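Local atomic coordinates of putative peptide ABC-transport system periplasmic peptide-binding protein (Campylobacter jejuni, PDB entry 4OEV), a protein that binds nickel(II) outside the cytoplasm as the extracytoplasmic solute-binding component of an ABC-type nickel importer. Residues Ile330-Asn340 with Val361-Phe372. Residues are numbered along the deposited sequence; the frame is centred on the assembly and turned at random.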
# COMPACT_ATOMS: atom_id res chain seq x y z
N ILE A 330 18.34 27.27 -15.41
CA ILE A 330 17.42 26.48 -16.23
C ILE A 330 16.51 25.63 -15.34
O ILE A 330 16.88 25.22 -14.24
CB ILE A 330 18.15 25.57 -17.28
CG1 ILE A 330 18.87 24.44 -16.59
CG2 ILE A 330 19.12 26.41 -18.20
CD1 ILE A 330 19.08 23.22 -17.51
N LEU A 331 15.26 25.46 -15.78
CA LEU A 331 14.30 24.64 -15.07
C LEU A 331 14.73 23.19 -15.21
O LEU A 331 14.52 22.58 -16.27
CB LEU A 331 12.88 24.85 -15.63
CG LEU A 331 11.70 24.58 -14.66
CD1 LEU A 331 10.35 24.97 -15.28
CD2 LEU A 331 11.63 23.11 -14.33
N GLU A 332 15.36 22.65 -14.17
CA GLU A 332 15.85 21.26 -14.17
C GLU A 332 15.77 20.63 -12.79
O GLU A 332 15.73 21.33 -11.79
CB GLU A 332 17.30 21.17 -14.67
CG GLU A 332 18.37 21.55 -13.65
CD GLU A 332 19.77 21.55 -14.26
OE1 GLU A 332 20.02 20.73 -15.18
OE2 GLU A 332 20.62 22.37 -13.83
N PHE A 333 15.75 19.30 -12.75
CA PHE A 333 15.60 18.59 -11.48
C PHE A 333 15.84 17.10 -11.69
O PHE A 333 15.95 16.63 -12.83
CB PHE A 333 14.21 18.85 -10.87
CG PHE A 333 13.07 18.45 -11.76
CD1 PHE A 333 12.56 17.18 -11.70
CD2 PHE A 333 12.53 19.35 -12.68
CE1 PHE A 333 11.51 16.80 -12.55
CE2 PHE A 333 11.49 18.99 -13.54
CZ PHE A 333 10.98 17.70 -13.48
N GLU A 334 15.97 16.34 -10.60
CA GLU A 334 16.24 14.91 -10.77
C GLU A 334 14.98 14.09 -10.65
O GLU A 334 14.06 14.45 -9.92
CB GLU A 334 17.25 14.42 -9.75
CG GLU A 334 18.58 15.09 -9.90
CD GLU A 334 19.52 14.76 -8.78
OE1 GLU A 334 20.73 14.97 -8.99
OE2 GLU A 334 19.04 14.31 -7.68
N ILE A 335 14.92 12.99 -11.40
CA ILE A 335 13.81 12.04 -11.27
C ILE A 335 14.38 10.71 -10.77
O ILE A 335 15.19 10.10 -11.46
CB ILE A 335 13.10 11.81 -12.63
CG1 ILE A 335 12.58 13.13 -13.20
CG2 ILE A 335 11.99 10.82 -12.49
CD1 ILE A 335 12.30 13.04 -14.72
N TRP A 336 13.99 10.28 -9.57
CA TRP A 336 14.57 9.07 -8.99
C TRP A 336 13.63 7.86 -9.14
O TRP A 336 12.41 7.98 -8.97
CB TRP A 336 14.89 9.30 -7.51
CG TRP A 336 16.13 10.16 -7.29
CD1 TRP A 336 16.32 11.48 -7.67
CD2 TRP A 336 17.33 9.76 -6.63
NE1 TRP A 336 17.58 11.90 -7.29
CE2 TRP A 336 18.22 10.87 -6.65
CE3 TRP A 336 17.76 8.56 -6.03
CZ2 TRP A 336 19.49 10.82 -6.09
CZ3 TRP A 336 19.04 8.52 -5.48
CH2 TRP A 336 19.88 9.64 -5.51
N ALA A 337 14.20 6.69 -9.48
CA ALA A 337 13.39 5.48 -9.62
C ALA A 337 14.07 4.34 -8.91
O ALA A 337 15.31 4.28 -8.87
CB ALA A 337 13.17 5.10 -11.14
N MET A 338 13.26 3.44 -8.35
CA MET A 338 13.77 2.18 -7.83
C MET A 338 14.39 1.36 -8.97
O MET A 338 13.66 0.93 -9.86
CB MET A 338 12.63 1.37 -7.20
CG MET A 338 11.92 2.07 -6.03
SD MET A 338 10.59 0.99 -5.55
CE MET A 338 9.86 1.83 -4.12
N SER A 339 15.71 1.13 -8.93
CA SER A 339 16.41 0.48 -10.05
C SER A 339 16.07 -1.00 -10.19
O SER A 339 16.28 -1.57 -11.26
CB SER A 339 17.93 0.67 -9.93
OG SER A 339 18.41 0.11 -8.73
N ASN A 340 15.55 -1.61 -9.12
CA ASN A 340 15.13 -3.01 -9.14
C ASN A 340 13.72 -3.17 -9.72
O ASN A 340 13.20 -4.30 -9.85
CB ASN A 340 15.15 -3.59 -7.73
CG ASN A 340 14.34 -2.73 -6.75
OD1 ASN A 340 14.67 -1.58 -6.52
ND2 ASN A 340 13.28 -3.28 -6.21
N VAL A 361 14.73 20.33 -18.57
CA VAL A 361 15.86 19.41 -18.43
C VAL A 361 15.68 18.57 -17.17
O VAL A 361 15.20 19.06 -16.14
CB VAL A 361 17.23 20.17 -18.40
CG1 VAL A 361 18.37 19.22 -18.06
CG2 VAL A 361 17.52 20.93 -19.75
N SER A 362 15.98 17.28 -17.26
CA SER A 362 15.92 16.41 -16.07
C SER A 362 16.93 15.27 -16.16
O SER A 362 17.45 14.94 -17.25
CB SER A 362 14.52 15.86 -15.86
OG SER A 362 14.14 15.05 -16.95
N LYS A 363 17.27 14.73 -15.00
CA LYS A 363 18.28 13.68 -14.90
C LYS A 363 17.69 12.46 -14.26
O LYS A 363 17.16 12.58 -13.14
CB LYS A 363 19.46 14.18 -14.07
CG LYS A 363 20.56 13.15 -13.86
CD LYS A 363 21.62 13.66 -12.89
CE LYS A 363 22.66 12.58 -12.61
NZ LYS A 363 23.79 13.09 -11.76
N VAL A 364 17.79 11.30 -14.89
CA VAL A 364 17.20 10.10 -14.25
C VAL A 364 18.22 9.46 -13.32
O VAL A 364 19.37 9.24 -13.69
CB VAL A 364 16.67 9.09 -15.29
CG1 VAL A 364 16.15 7.81 -14.59
CG2 VAL A 364 15.51 9.73 -16.08
N VAL A 365 17.82 9.22 -12.07
CA VAL A 365 18.72 8.59 -11.13
C VAL A 365 18.08 7.29 -10.63
O VAL A 365 17.10 7.32 -9.91
CB VAL A 365 19.04 9.54 -9.94
CG1 VAL A 365 20.05 8.89 -8.99
CG2 VAL A 365 19.52 10.95 -10.48
N ALA A 366 18.64 6.15 -11.00
CA ALA A 366 18.03 4.85 -10.64
C ALA A 366 18.92 4.18 -9.61
O ALA A 366 20.09 3.95 -9.89
CB ALA A 366 17.85 3.98 -11.92
N LYS A 367 18.39 3.93 -8.41
CA LYS A 367 19.14 3.28 -7.32
C LYS A 367 18.21 2.22 -6.67
O LYS A 367 16.99 2.33 -6.79
CB LYS A 367 19.59 4.31 -6.28
CG LYS A 367 20.54 5.41 -6.80
CD LYS A 367 21.93 4.90 -7.12
CE LYS A 367 22.81 6.00 -7.70
NZ LYS A 367 24.10 5.46 -8.25
N PRO A 368 18.78 1.23 -5.97
CA PRO A 368 17.96 0.14 -5.39
C PRO A 368 16.98 0.62 -4.34
O PRO A 368 17.39 1.41 -3.49
CB PRO A 368 19.00 -0.78 -4.74
CG PRO A 368 20.27 -0.46 -5.42
CD PRO A 368 20.21 1.01 -5.73
N ALA A 369 15.73 0.16 -4.38
CA ALA A 369 14.73 0.45 -3.34
C ALA A 369 15.37 0.31 -1.98
O ALA A 369 16.21 -0.55 -1.79
CB ALA A 369 13.52 -0.50 -3.46
N GLY A 370 15.04 1.22 -1.07
CA GLY A 370 15.56 1.13 0.29
C GLY A 370 17.00 1.63 0.47
O GLY A 370 17.53 1.64 1.58
N SER A 371 17.63 2.09 -0.60
CA SER A 371 19.04 2.52 -0.45
C SER A 371 19.20 4.06 -0.35
O SER A 371 20.30 4.55 -0.11
CB SER A 371 19.89 1.98 -1.60
OG SER A 371 19.63 2.67 -2.81
N PHE A 372 18.10 4.80 -0.53
CA PHE A 372 18.10 6.27 -0.44
C PHE A 372 16.78 6.72 0.15
O PHE A 372 15.79 5.97 0.16
CB PHE A 372 18.36 6.95 -1.82
CG PHE A 372 17.32 6.63 -2.87
CD1 PHE A 372 17.38 5.45 -3.61
CD2 PHE A 372 16.27 7.50 -3.12
CE1 PHE A 372 16.42 5.14 -4.58
CE2 PHE A 372 15.29 7.20 -4.09
CZ PHE A 372 15.37 6.02 -4.82
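I335 N donates a hydrogen bond to K363 O and V365 N to I335 O in the parallel ladder between 332-338 and 361-367, whose axes run 25° apart. The strands are the two arms of a beta-alpha-beta unit. Helix 342-357 links them and covers the face carrying I335 and V364, which both rest on A348. On this face CD1 of I335 also reaches OG of S362 at 3.5 Å.

W336 dominates the other face. CG1 of V365 sits over one face of its six-membered ring, a CH-pi contact 3.4 Å from the centroid and almost on the ring normal. V365 lies beside W336, pointing the same way; with CG1 trans to the backbone N (chi1 -177°), that methyl is put over the ring. F372 meets the same indole obliquely, ring planes at 48°; CE3 of W336 lies over the centre of the F372 ring. NE1 of W336 gives a 2.8 Å hydrogen bond to OE2 of E334. OE2 lies in the indole plane, while NE1 approaches from above the E334 carboxylate plane. This bond probably helps fix the indole rotation.

At the end of strand 332-338, M338 contributes to the oxalate pocket, and its SD packs 3.9 Å from CB of A369. N340 has both amide ends held: ND2 donates a hydrogen bond to F198 O, and OD1 accepts a nearly straight one from A369 N at 3.0 Å, with the donor tilted from the amide plane.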